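Local coordinates for conserved hypothetical protein (Shewanella loihica, PDB 2GPI), which is of unknown function but belongs to the DUF1488 family and may be connected with transcriptional regulation of the shikimate pathway, at residues 4-9 against 25-30; 8-13 against 57-62; 20-25 against 33-38; 68-73 against 83-88. All blocks are in the same frame, centred on the assembly; numbering follows the deposited sequence. Where two conformers were deposited one is given.

Interaction 1 of 4, residues 4-9 against 25-30; sequences QSIIFT and AQQQGM
Ile7 and Gln26 form an antiparallel hydrogen-bonded pair: Ile7 N donates to Gln26 O over 2.9 Å in an almost straight bond (177°), and Gln26 N returns a more bent one to Ile7 O at 2.7 Å. Strands 6-8 and 25-27 run at 151° to each other, and at the next pair, a non-hydrogen-bonded one, the CA atoms of Phe8 and Ala25 lie 4.2 Å apart. Alanine suits its place because its lone methyl fits beside both the Phe8 ring and Ile6 CG2. That methyl meets the ring off-centre in a CH-pi contact, with Ala25 CB 3.8 Å from Phe8 CE1. Helix 63-75 packs on this apolar side, touching Ile6 and Phe8.

The short strand 6-8 thus lies along the turn end of a beta hairpin with a two-residue loop, whose type I' turn runs from Gln27 to Met30, a selenomethionine. Gly29 fits the turn because a CB there would press on the carbonyl O of Gln28.

Gln27 has a long, flexible amide that can reach the backbone of the other segment. Its chain leaves with CG anti to the backbone N, then bends at chi2, and Gln27 NE2 donates to Gln4 O at 2.7 Å (168°), with that oxygen in the plane of the amide. A water joins Ser5 O to Gln28 N. Thr9 crosses Gln26 at about a right angle, its CG2 3.8 Å from Gln26 OE1; a second water links that OE1 to Thr9 OG1, which also hydrogen-bonds Thr24 OG1.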
loop_
_atom_site.group_PDB
_atom_site.type_symbol
_atom_site.label_atom_id
_atom_site.label_comp_id
_atom_site.label_asym_id
_atom_site.label_seq_id
_atom_site.Cartn_x
_atom_site.Cartn_y
_atom_site.Cartn_z
ATOM N N GLN A 4 -1.835 0.079 18.286
ATOM C CA GLN A 4 -1.199 -1.172 17.803
ATOM C C GLN A 4 0.212 -0.904 17.240
ATOM O O GLN A 4 0.924 -1.842 16.844
ATOM C CB GLN A 4 -2.038 -1.859 16.711
ATOM C CG GLN A 4 -3.370 -2.434 17.196
ATOM C CD GLN A 4 -3.233 -3.601 18.176
ATOM O OE1 GLN A 4 -2.157 -4.173 18.361
ATOM N NE2 GLN A 4 -4.339 -3.949 18.814
ATOM N N SER A 5 0.604 0.376 17.177
ATOM C CA SER A 5 1.972 0.725 16.841
ATOM C C SER A 5 2.371 0.251 15.423
ATOM O O SER A 5 3.543 -0.066 15.196
ATOM C CB SER A 5 2.955 0.147 17.896
ATOM O OG SER A 5 2.735 0.665 19.209
ATOM N N ILE A 6 1.413 0.227 14.484
ATOM C CA ILE A 6 1.690 -0.069 13.065
ATOM C C ILE A 6 2.173 1.198 12.415
ATOM O O ILE A 6 1.441 2.154 12.290
ATOM C CB ILE A 6 0.470 -0.640 12.277
ATOM C CG1 ILE A 6 -0.004 -1.941 12.925
ATOM C CG2 ILE A 6 0.862 -0.890 10.803
ATOM C CD1 ILE A 6 -1.472 -2.329 12.651
ATOM N N ILE A 7 3.445 1.222 12.019
ATOM C CA ILE A 7 4.080 2.400 11.448
ATOM C C ILE A 7 4.302 2.207 9.948
ATOM O O ILE A 7 4.778 1.159 9.513
ATOM C CB ILE A 7 5.450 2.601 12.088
ATOM C CG1 ILE A 7 5.320 2.833 13.610
ATOM C CG2 ILE A 7 6.234 3.754 11.399
ATOM C CD1 ILE A 7 6.696 2.813 14.386
ATOM N N PHE A 8 3.975 3.220 9.166
ATOM C CA PHE A 8 4.267 3.219 7.751
ATOM C C PHE A 8 5.578 3.943 7.508
ATOM O O PHE A 8 5.722 5.146 7.797
ATOM C CB PHE A 8 3.098 3.803 6.980
ATOM C CG PHE A 8 1.914 2.914 7.053
ATOM C CD1 PHE A 8 1.751 1.903 6.127
ATOM C CD2 PHE A 8 1.056 2.980 8.107
ATOM C CE1 PHE A 8 0.725 0.981 6.255
ATOM C CE2 PHE A 8 0.002 2.095 8.199
ATOM C CZ PHE A 8 -0.147 1.088 7.252
ATOM N N THR A 9 6.558 3.183 7.051
ATOM C CA THR A 9 7.920 3.670 7.014
ATOM C C THR A 9 8.366 4.294 5.688
ATOM O O THR A 9 9.538 4.716 5.556
ATOM C CB THR A 9 8.864 2.530 7.440
ATOM O OG1 THR A 9 8.642 1.368 6.621
ATOM C CG2 THR A 9 8.689 2.170 8.921
ATOM N N ALA A 25 5.153 -1.221 5.991
ATOM C CA ALA A 25 4.680 -0.991 7.346
ATOM C C ALA A 25 5.606 -1.766 8.249
ATOM O O ALA A 25 6.353 -2.627 7.812
ATOM C CB ALA A 25 3.258 -1.486 7.530
ATOM N N GLN A 26 5.589 -1.445 9.529
ATOM C CA GLN A 26 6.417 -2.144 10.472
ATOM C C GLN A 26 5.683 -2.186 11.788
ATOM O O GLN A 26 5.064 -1.201 12.199
ATOM C CB GLN A 26 7.708 -1.350 10.603
ATOM C CG GLN A 26 8.771 -2.015 11.294
ATOM C CD GLN A 26 10.042 -1.200 11.142
ATOM O OE1 GLN A 26 10.534 -0.984 10.023
ATOM N NE2 GLN A 26 10.565 -0.730 12.264
ATOM N N GLN A 27 5.799 -3.304 12.493
ATOM C CA GLN A 27 5.220 -3.354 13.816
ATOM C C GLN A 27 6.228 -4.046 14.743
ATOM O O GLN A 27 6.693 -5.156 14.458
ATOM C CB GLN A 27 3.829 -4.012 13.750
ATOM C CG GLN A 27 2.867 -3.577 14.915
ATOM C CD GLN A 27 2.926 -4.514 16.117
ATOM O OE1 GLN A 27 3.562 -5.558 16.064
ATOM N NE2 GLN A 27 2.221 -4.157 17.181
ATOM N N GLN A 28 6.618 -3.353 15.811
ATOM C CA GLN A 28 7.538 -3.913 16.801
ATOM C C GLN A 28 8.705 -4.601 16.093
ATOM O O GLN A 28 9.003 -5.780 16.362
ATOM C CB GLN A 28 6.782 -4.849 17.744
ATOM C CG GLN A 28 5.816 -4.097 18.675
ATOM C CD GLN A 28 4.928 -5.024 19.511
ATOM O OE1 GLN A 28 4.354 -5.991 18.999
ATOM N NE2 GLN A 28 4.809 -4.723 20.798
ATOM N N GLY A 29 9.311 -3.884 15.146
ATOM C CA GLY A 29 10.502 -4.367 14.468
ATOM C C GLY A 29 10.331 -5.278 13.258
ATOM O O GLY A 29 11.302 -5.589 12.573
HETATM N N MSE A 30 9.114 -5.716 13.004
HETATM C CA MSE A 30 8.861 -6.591 11.879
HETATM C C MSE A 30 8.215 -5.861 10.743
HETATM O O MSE A 30 7.159 -5.223 10.915
HETATM C CB MSE A 30 7.956 -7.720 12.264
HETATM C CG MSE A 30 7.655 -8.609 11.094
HETATM SE SE MSE A 30 6.724 -10.131 11.775
HETATM C CE MSE A 30 8.199 -10.548 13.073
HETATM O O HOH W 1 6.033 -0.658 16.000
HETATM O O HOH W 2 10.094 -0.727 7.342
#

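Interaction 2 of 4, residues 8-13 against 57-62; sequences FTEQLT and SLFEQF
Leu12 sets its branched end against the ring of Phe59, the two side chains crossing at about a right angle. In the conformer described, Leu12 CD2 lies 3.5 Å from Phe59 CE1 and 3.8 Å from Phe59 CZ. At the ring edge, near its plane, sits Glu10 OE1, 4.2 Å from Phe59 CE1.

That carboxylate faces a like charge, Glu10 OE1 being 4.4 Å from Glu60 OE2. One water donates to both oxygens, at 2.7 Å from Glu10 OE1 and 2.6 Å from Glu60 OE2, and so would ease the repulsion; Arg63, in a salt bridge with Glu10 OE1, probably offsets it further.

Phe59 points inward from its helix with CG anti to the backbone N (chi1 178°), and a large flat side chain suits the place because its ring also meets Phe23, Ile66 and Glu67. An alanine here would probably open a gap beside Leu12, leaving its CD2 without the ring it packs on. Leu12 itself also rests on Phe23, a strand residue. The loop joining strands 6-8 and 13-15 thereby closes over helix 52-61, and the rings of Phe59 and Phe23 bring helix and beta-sheet together in what appears to be a two-layer alpha+beta fold.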
loop_
_atom_site.group_PDB
_atom_site.type_symbol
_atom_site.label_atom_id
_atom_site.label_comp_id
_atom_site.label_asym_id
_atom_site.label_seq_id
_atom_site.Cartn_x
_atom_site.Cartn_y
_atom_site.Cartn_z
ATOM N N PHE A 8 3.975 3.220 9.166
ATOM C CA PHE A 8 4.267 3.219 7.751
ATOM C C PHE A 8 5.578 3.943 7.508
ATOM O O PHE A 8 5.722 5.146 7.797
ATOM C CB PHE A 8 3.098 3.803 6.980
ATOM C CG PHE A 8 1.914 2.914 7.053
ATOM C CD1 PHE A 8 1.751 1.903 6.127
ATOM C CD2 PHE A 8 1.056 2.980 8.107
ATOM C CE1 PHE A 8 0.725 0.981 6.255
ATOM C CE2 PHE A 8 0.002 2.095 8.199
ATOM C CZ PHE A 8 -0.147 1.088 7.252
ATOM N N THR A 9 6.558 3.183 7.051
ATOM C CA THR A 9 7.920 3.670 7.014
ATOM C C THR A 9 8.366 4.294 5.688
ATOM O O THR A 9 9.538 4.716 5.556
ATOM C CB THR A 9 8.864 2.530 7.440
ATOM O OG1 THR A 9 8.642 1.368 6.621
ATOM C CG2 THR A 9 8.689 2.170 8.921
ATOM N N GLU A 10 7.443 4.384 4.721
ATOM C CA GLU A 10 7.636 5.213 3.530
ATOM C C GLU A 10 8.813 4.806 2.639
ATOM O O GLU A 10 9.460 5.657 2.023
ATOM C CB GLU A 10 7.727 6.701 3.911
ATOM C CG GLU A 10 6.486 7.209 4.677
ATOM C CD GLU A 10 5.158 6.831 4.016
ATOM O OE1 GLU A 10 4.882 7.273 2.875
ATOM O OE2 GLU A 10 4.352 6.096 4.668
ATOM N N GLN A 11 9.078 3.499 2.594
ATOM C CA GLN A 11 9.951 2.933 1.578
ATOM C C GLN A 11 9.014 2.612 0.416
ATOM O O GLN A 11 8.256 1.654 0.457
ATOM C CB GLN A 11 10.716 1.724 2.154
ATOM C CG GLN A 11 11.601 2.087 3.341
ATOM C CD GLN A 11 12.340 0.903 3.936
ATOM O OE1 GLN A 11 12.385 -0.174 3.352
ATOM N NE2 GLN A 11 12.941 1.110 5.108
ATOM N N LEU A 12 8.976 3.528 -0.551
ATOM C CA LEU A 12 8.010 3.490 -1.662
ATOM C C LEU A 12 8.776 3.173 -2.918
ATOM O O LEU A 12 9.709 3.902 -3.276
ATOM C CB LEU A 12 7.257 4.813 -1.790
ATOM C CG LEU A 12 6.651 5.334 -0.470
ATOM C CD1 LEU A 12 6.157 6.787 -0.620
ATOM C CD2 LEU A 12 5.602 4.418 0.105
ATOM N N THR A 13 8.412 2.059 -3.546
ATOM C CA THR A 13 9.069 1.577 -4.797
ATOM C C THR A 13 8.011 0.997 -5.757
ATOM O O THR A 13 6.904 0.663 -5.372
ATOM C CB THR A 13 10.154 0.544 -4.455
ATOM O OG1 THR A 13 9.562 -0.595 -3.803
ATOM C CG2 THR A 13 11.207 1.166 -3.554
ATOM N N SER A 57 3.753 9.638 -7.519
ATOM C CA SER A 57 3.003 10.867 -7.244
ATOM C C SER A 57 1.542 10.574 -6.882
ATOM O O SER A 57 0.975 11.184 -5.965
ATOM C CB SER A 57 3.094 11.844 -8.418
ATOM O OG SER A 57 2.350 13.024 -8.148
ATOM N N LEU A 58 0.941 9.616 -7.563
ATOM C CA LEU A 58 -0.438 9.215 -7.262
ATOM C C LEU A 58 -0.542 8.538 -5.888
ATOM O O LEU A 58 -1.478 8.831 -5.116
ATOM C CB LEU A 58 -1.024 8.358 -8.388
ATOM C CG LEU A 58 -1.263 9.089 -9.737
ATOM C CD1 LEU A 58 -1.687 8.075 -10.794
ATOM C CD2 LEU A 58 -2.260 10.259 -9.590
ATOM N N PHE A 59 0.394 7.649 -5.569
ATOM C CA PHE A 59 0.461 7.100 -4.217
ATOM C C PHE A 59 0.501 8.231 -3.167
ATOM O O PHE A 59 -0.272 8.240 -2.168
ATOM C CB PHE A 59 1.639 6.134 -4.036
ATOM C CG PHE A 59 1.742 5.613 -2.639
ATOM C CD1 PHE A 59 2.389 6.355 -1.657
ATOM C CD2 PHE A 59 1.097 4.416 -2.262
ATOM C CE1 PHE A 59 2.447 5.922 -0.321
ATOM C CE2 PHE A 59 1.173 4.002 -0.900
ATOM C CZ PHE A 59 1.840 4.731 0.029
ATOM N N GLU A 60 1.413 9.181 -3.393
ATOM C CA GLU A 60 1.546 10.305 -2.437
ATOM C C GLU A 60 0.257 11.106 -2.316
ATOM O O GLU A 60 -0.144 11.498 -1.184
ATOM C CB GLU A 60 2.727 11.168 -2.849
ATOM C CG GLU A 60 4.017 10.514 -2.597
ATOM C CD GLU A 60 4.336 10.324 -1.106
ATOM O OE1 GLU A 60 3.620 10.850 -0.219
ATOM O OE2 GLU A 60 5.322 9.655 -0.835
ATOM N N GLN A 61 -0.420 11.331 -3.437
ATOM C CA GLN A 61 -1.704 12.064 -3.440
ATOM C C GLN A 61 -2.746 11.396 -2.541
ATOM O O GLN A 61 -3.529 12.073 -1.891
ATOM C CB GLN A 61 -2.229 12.221 -4.857
ATOM C CG GLN A 61 -3.519 12.979 -4.961
ATOM C CD GLN A 61 -3.858 13.295 -6.414
ATOM O OE1 GLN A 61 -2.982 13.207 -7.308
ATOM N NE2 GLN A 61 -5.125 13.674 -6.659
ATOM N N PHE A 62 -2.746 10.067 -2.502
ATOM C CA PHE A 62 -3.715 9.307 -1.772
ATOM C C PHE A 62 -3.056 8.526 -0.601
ATOM O O PHE A 62 -3.649 7.552 -0.082
ATOM C CB PHE A 62 -4.447 8.351 -2.713
ATOM C CG PHE A 62 -5.277 9.064 -3.749
ATOM C CD1 PHE A 62 -6.562 9.426 -3.450
ATOM C CD2 PHE A 62 -4.785 9.320 -5.017
ATOM C CE1 PHE A 62 -7.360 10.084 -4.357
ATOM C CE2 PHE A 62 -5.571 10.027 -5.923
ATOM C CZ PHE A 62 -6.867 10.384 -5.581
HETATM O O HOH W 3 5.913 9.435 1.713
#

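Interaction 3 of 4, residues 20-25 against 33-38; sequences AIHFTA and DCYIGQ
His22 and Tyr35 face each other as a non-hydrogen-bonded pair in the long antiparallel beta hairpin of strands 20-27 and 30-37, their side chains lying side by side and pointing the same way. A chi1 of 170° puts His22 CG anti to the backbone N, beside the carbonyl carbon. His22 CB touches Tyr35 CE2 at 3.5 Å, and His22 CG meets that same carbon. The rings then form an offset stack, their planes 21° apart, with Tyr35 OH over the centre of the imidazole, near His22 ND1 and CE1. His22 CD2 comes 3.5 Å from Cys34 O, and His22 CE1 lies 3.4 Å from Asp33 OD1. At the tip, His22 NE2 donates to Asp33 OD1 over 2.7 Å; the oxygen lies in the imidazole plane, but the donor comes from above the carboxylate plane. Histidine suits the position by offering both a flat face and an N-H. An alanine here would probably leave Asp33 OD1 without this donor and Tyr35 without its stacking partner.

The opposite face of the hairpin carries Phe23 and Ile36, which both touch Ile66 of helix 63-75. Ile21 and Ile36, and likewise Phe23 and Cys34, exchange backbone bonds. With chi1 of 60°, Phe23 CG sits between the backbone N and the carbonyl carbon, and small Cys34 fits against the ring: Cys34 CB stands 3.5 Å from the ring centroid of Phe23, over its face.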
loop_
_atom_site.group_PDB
_atom_site.type_symbol
_atom_site.label_atom_id
_atom_site.label_comp_id
_atom_site.label_asym_id
_atom_site.label_seq_id
_atom_site.Cartn_x
_atom_site.Cartn_y
_atom_site.Cartn_z
ATOM N N ALA A 20 2.956 -3.042 -9.278
ATOM C CA ALA A 20 2.361 -2.497 -8.064
ATOM C C ALA A 20 3.301 -1.501 -7.424
ATOM O O ALA A 20 4.517 -1.636 -7.559
ATOM C CB ALA A 20 2.080 -3.647 -7.083
ATOM N N ILE A 21 2.760 -0.522 -6.700
ATOM C CA ILE A 21 3.536 0.220 -5.737
ATOM C C ILE A 21 3.713 -0.657 -4.491
ATOM O O ILE A 21 2.741 -1.196 -3.931
ATOM C CB ILE A 21 2.899 1.562 -5.334
ATOM C CG1 ILE A 21 2.991 2.609 -6.491
ATOM C CG2 ILE A 21 3.569 2.145 -4.035
ATOM C CD1 ILE A 21 4.374 3.168 -6.677
ATOM N N HIS A 22 4.954 -0.786 -4.099
ATOM C CA HIS A 22 5.347 -1.512 -2.890
ATOM C C HIS A 22 5.616 -0.434 -1.807
ATOM O O HIS A 22 6.463 0.475 -1.979
ATOM C CB HIS A 22 6.544 -2.412 -3.224
ATOM C CG HIS A 22 7.225 -3.055 -2.004
ATOM N ND1 HIS A 22 8.497 -3.574 -2.045
ATOM C CD2 HIS A 22 6.756 -3.287 -0.745
ATOM C CE1 HIS A 22 8.795 -4.094 -0.863
ATOM N NE2 HIS A 22 7.760 -3.927 -0.049
ATOM N N PHE A 23 4.923 -0.568 -0.677
ATOM C CA PHE A 23 5.113 0.333 0.448
ATOM C C PHE A 23 5.260 -0.514 1.718
ATOM O O PHE A 23 4.888 -1.657 1.750
ATOM C CB PHE A 23 4.059 1.435 0.576
ATOM C CG PHE A 23 2.626 0.970 0.759
ATOM C CD1 PHE A 23 1.903 0.401 -0.276
ATOM C CD2 PHE A 23 2.002 1.115 1.976
ATOM C CE1 PHE A 23 0.569 0.042 -0.091
ATOM C CE2 PHE A 23 0.664 0.738 2.158
ATOM C CZ PHE A 23 -0.032 0.204 1.146
ATOM N N THR A 24 5.835 0.064 2.741
ATOM C CA THR A 24 6.244 -0.696 3.902
ATOM C C THR A 24 5.543 -0.243 5.191
ATOM O O THR A 24 5.312 0.940 5.422
ATOM C CB THR A 24 7.763 -0.569 4.109
ATOM O OG1 THR A 24 8.119 0.826 4.091
ATOM C CG2 THR A 24 8.520 -1.299 3.011
ATOM N N ALA A 25 5.153 -1.221 5.991
ATOM C CA ALA A 25 4.680 -0.991 7.346
ATOM C C ALA A 25 5.606 -1.766 8.249
ATOM O O ALA A 25 6.353 -2.627 7.812
ATOM C CB ALA A 25 3.258 -1.486 7.530
ATOM N N ASP A 33 5.339 -6.025 4.189
ATOM C CA ASP A 33 5.300 -5.537 2.834
ATOM C C ASP A 33 3.858 -5.364 2.350
ATOM O O ASP A 33 3.019 -6.291 2.344
ATOM C CB ASP A 33 6.182 -6.364 1.911
ATOM C CG ASP A 33 7.659 -6.248 2.316
ATOM O OD1 ASP A 33 8.202 -5.121 2.333
ATOM O OD2 ASP A 33 8.230 -7.273 2.727
ATOM N N CYS A 34 3.561 -4.158 1.880
ATOM C CA CYS A 34 2.218 -3.838 1.400
ATOM C C CYS A 34 2.293 -3.432 -0.070
ATOM O O CYS A 34 3.312 -2.898 -0.530
ATOM C CB CYS A 34 1.617 -2.663 2.142
ATOM S SG CYS A 34 1.544 -2.899 3.943
ATOM N N TYR A 35 1.221 -3.681 -0.779
ATOM C CA TYR A 35 1.184 -3.477 -2.228
ATOM C C TYR A 35 -0.155 -2.899 -2.645
ATOM O O TYR A 35 -1.180 -3.268 -2.134
ATOM C CB TYR A 35 1.424 -4.778 -2.950
ATOM C CG TYR A 35 2.760 -5.397 -2.647
ATOM C CD1 TYR A 35 2.935 -6.276 -1.592
ATOM C CD2 TYR A 35 3.882 -5.068 -3.408
ATOM C CE1 TYR A 35 4.165 -6.769 -1.291
ATOM C CE2 TYR A 35 5.121 -5.592 -3.140
ATOM C CZ TYR A 35 5.279 -6.460 -2.058
ATOM O OH TYR A 35 6.500 -6.991 -1.772
ATOM N N ILE A 36 -0.115 -1.969 -3.591
ATOM C CA ILE A 36 -1.321 -1.507 -4.284
ATOM C C ILE A 36 -1.049 -1.615 -5.798
ATOM O O ILE A 36 -0.108 -0.991 -6.331
ATOM C CB ILE A 36 -1.808 -0.092 -3.821
ATOM C CG1 ILE A 36 -3.093 0.318 -4.528
ATOM C CG2 ILE A 36 -0.715 0.986 -3.979
ATOM C CD1 ILE A 36 -3.780 1.566 -3.934
ATOM N N GLY A 37 -1.843 -2.450 -6.450
ATOM C CA GLY A 37 -1.624 -2.706 -7.851
ATOM C C GLY A 37 -1.918 -1.516 -8.752
ATOM O O GLY A 37 -2.660 -0.588 -8.401
ATOM N N GLN A 38 -1.293 -1.533 -9.923
ATOM C CA GLN A 38 -1.443 -0.451 -10.905
ATOM C C GLN A 38 -2.909 -0.124 -11.142
ATOM O O GLN A 38 -3.311 1.077 -11.076
ATOM C CB GLN A 38 -0.762 -0.837 -12.194
ATOM C CG GLN A 38 -0.798 0.299 -13.177
ATOM C CD GLN A 38 -0.005 0.007 -14.416
ATOM O OE1 GLN A 38 0.822 -0.922 -14.449
ATOM N NE2 GLN A 38 -0.243 0.798 -15.450
#

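Interaction 4 of 4, residues 68-73 against 83-88; sequences EQAEKL and GHIQVE
Leu73 has CG anti to its own carbonyl carbon (chi1 -69°) and CD1 fully extended beyond it, which sends that methyl between Ile85 and Val87. Ile85 answers with CG2 anti to the backbone N, and Leu73 CD1 meets Ile85 CG2 at 3.9 Å. The contact belongs to a beta-alpha-beta crossover: strands 30-37 and 85-87 are parallel neighbours in the beta-sheet, and the chain between them passes through the helices, of which helix 63-75 packs here. Helix 68-73 and strand 85-87 have axes 8.5 Å apart at closest, their directions 136° from each other.

Residues spaced along the helix supply the apolar surface. Leu73 CD1 also lies over the backbone of the strand, 3.5 Å from Gln86 O. Ala70 is small enough to let the strand come near, with Ala70 CB 4.0 Å from Val87 CG2; the same alanine touches Phe8 and Phe23, so two further strands converge on it. Branched residues suit a strand packed under a helix: Ile85 turns CG2 and CD1 to Leu73, while Val87 splits its methyls, CG2 toward Ala70 and Leu73 and CG1 toward Gln69. Gln86 points away from the helix, and in the conformer described its NE2 is hydrogen-bonded to Asp80 OD2.

Toward the margin the chemistry turns polar. Gln69 CG lies against Val87, 4.1 Å from its CG1. Beyond CG the chain bends (chi2 62°), and a water there accepts two N-H groups, standing 3.2 Å from Gln69 NE2 and 3.1 Å from Glu88 N.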
loop_
_atom_site.group_PDB
_atom_site.type_symbol
_atom_site.label_atom_id
_atom_site.label_comp_id
_atom_site.label_asym_id
_atom_site.label_seq_id
_atom_site.Cartn_x
_atom_site.Cartn_y
_atom_site.Cartn_z
ATOM N N GLU A 68 -4.348 4.034 5.426
ATOM C CA GLU A 68 -5.458 3.750 6.330
ATOM C C GLU A 68 -6.013 2.368 6.046
ATOM O O GLU A 68 -6.281 1.584 6.957
ATOM C CB GLU A 68 -6.565 4.795 6.209
ATOM C CG GLU A 68 -7.702 4.579 7.110
ATOM C CD GLU A 68 -8.662 5.744 7.116
ATOM O OE1 GLU A 68 -8.748 6.471 6.121
ATOM O OE2 GLU A 68 -9.357 5.908 8.130
ATOM N N GLN A 69 -6.214 2.100 4.766
ATOM C CA GLN A 69 -6.774 0.803 4.341
ATOM C C GLN A 69 -5.781 -0.347 4.659
ATOM O O GLN A 69 -6.202 -1.390 5.151
ATOM C CB GLN A 69 -7.173 0.823 2.867
ATOM C CG GLN A 69 -7.777 -0.481 2.387
ATOM C CD GLN A 69 -9.063 -0.927 3.060
ATOM O OE1 GLN A 69 -9.780 -0.129 3.661
ATOM N NE2 GLN A 69 -9.402 -2.220 2.906
ATOM N N ALA A 70 -4.478 -0.135 4.421
ATOM C CA ALA A 70 -3.492 -1.162 4.748
ATOM C C ALA A 70 -3.504 -1.443 6.236
ATOM O O ALA A 70 -3.371 -2.611 6.659
ATOM C CB ALA A 70 -2.088 -0.731 4.294
ATOM N N GLU A 71 -3.634 -0.388 7.049
ATOM C CA GLU A 71 -3.670 -0.546 8.501
ATOM C C GLU A 71 -4.858 -1.394 8.954
ATOM O O GLU A 71 -4.706 -2.298 9.796
ATOM C CB GLU A 71 -3.678 0.817 9.194
ATOM C CG GLU A 71 -3.184 0.738 10.636
ATOM C CD GLU A 71 -4.223 0.411 11.593
ATOM O OE1 GLU A 71 -5.427 0.558 11.259
ATOM O OE2 GLU A 71 -3.835 0.011 12.744
ATOM N N LYS A 72 -5.999 -1.163 8.343
ATOM C CA LYS A 72 -7.192 -1.911 8.641
ATOM C C LYS A 72 -6.985 -3.369 8.265
ATOM O O LYS A 72 -7.300 -4.281 9.030
ATOM C CB LYS A 72 -8.362 -1.331 7.865
ATOM C CG LYS A 72 -9.619 -2.017 8.170
ATOM C CD LYS A 72 -10.754 -1.503 7.256
ATOM C CE LYS A 72 -10.970 -2.451 6.059
ATOM N N LEU A 73 -6.430 -3.578 7.076
ATOM C CA LEU A 73 -6.196 -4.960 6.618
ATOM C C LEU A 73 -5.262 -5.718 7.575
ATOM O O LEU A 73 -5.466 -6.904 7.898
ATOM C CB LEU A 73 -5.650 -4.953 5.195
ATOM C CG LEU A 73 -6.617 -4.521 4.087
ATOM C CD1 LEU A 73 -5.856 -4.311 2.764
ATOM C CD2 LEU A 73 -7.788 -5.522 3.943
ATOM N N GLY A 83 2.398 -13.653 3.084
ATOM C CA GLY A 83 2.595 -12.802 4.263
ATOM C C GLY A 83 2.543 -11.321 3.973
ATOM O O GLY A 83 2.988 -10.522 4.792
ATOM N N HIS A 84 2.042 -10.949 2.796
ATOM C CA HIS A 84 1.923 -9.570 2.388
ATOM C C HIS A 84 0.516 -9.002 2.530
ATOM O O HIS A 84 -0.452 -9.740 2.699
ATOM C CB HIS A 84 2.320 -9.429 0.947
ATOM C CG HIS A 84 3.706 -9.870 0.644
ATOM N ND1 HIS A 84 4.048 -10.379 -0.590
ATOM C CD2 HIS A 84 4.828 -9.909 1.397
ATOM C CE1 HIS A 84 5.322 -10.729 -0.571
ATOM N NE2 HIS A 84 5.824 -10.437 0.613
ATOM N N ILE A 85 0.423 -7.682 2.396
ATOM C CA ILE A 85 -0.840 -6.987 2.455
ATOM C C ILE A 85 -1.112 -6.387 1.062
ATOM O O ILE A 85 -0.299 -5.664 0.526
ATOM C CB ILE A 85 -0.849 -5.866 3.511
ATOM C CG1 ILE A 85 -0.754 -6.442 4.951
ATOM C CG2 ILE A 85 -2.062 -4.910 3.331
ATOM C CD1 ILE A 85 -2.050 -7.106 5.447
ATOM N N GLN A 86 -2.227 -6.778 0.469
ATOM C CA GLN A 86 -2.638 -6.258 -0.849
ATOM C C GLN A 86 -3.845 -5.351 -0.674
ATOM O O GLN A 86 -4.920 -5.808 -0.268
ATOM C CB GLN A 86 -3.019 -7.400 -1.792
ATOM C CG GLN A 86 -1.953 -8.465 -2.012
ATOM C CD GLN A 86 -0.798 -8.020 -2.898
ATOM O OE1 GLN A 86 -0.964 -7.223 -3.816
ATOM N NE2 GLN A 86 0.381 -8.556 -2.625
ATOM N N VAL A 87 -3.683 -4.074 -0.997
ATOM C CA VAL A 87 -4.766 -3.117 -0.925
ATOM C C VAL A 87 -5.537 -3.211 -2.239
ATOM O O VAL A 87 -5.012 -2.919 -3.300
ATOM C CB VAL A 87 -4.239 -1.707 -0.716
ATOM C CG1 VAL A 87 -5.394 -0.691 -0.903
ATOM C CG2 VAL A 87 -3.563 -1.576 0.651
ATOM N N GLU A 88 -6.772 -3.700 -2.144
ATOM C CA GLU A 88 -7.586 -3.992 -3.348
ATOM C C GLU A 88 -8.690 -2.959 -3.579
ATOM O O GLU A 88 -9.202 -2.849 -4.692
ATOM C CB GLU A 88 -8.116 -5.412 -3.218
ATOM C CG GLU A 88 -6.933 -6.373 -3.330
ATOM C CD GLU A 88 -7.279 -7.793 -3.211
ATOM O OE1 GLU A 88 -8.022 -8.148 -2.274
ATOM O OE2 GLU A 88 -6.762 -8.566 -4.041
HETATM O O HOH W 4 -8.606 -3.902 0.358
#

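Overall arrangement
Interaction 3 is the buried centre: the hairpin of strands 20-27 and 30-37, bonded backbone to backbone, with a polar aromatic cluster on one face and apolar groups on the other. Interaction 1 prolongs the same beta-sheet at its surface through strand 20-27, and relies more on glutamine amides and waters. Interaction 4, partly buried, is almost wholly apolar and sets helix 63-75 against strand 85-87, which pairs with strand 30-37 through backbone bonds of Tyr35. Interaction 2, also partly buried, lacks direct hydrogen bonds: it ties a loop to helix 52-61 by an apolar leucine-phenylalanine contact, with a water-bridged pair of carboxylates beside it.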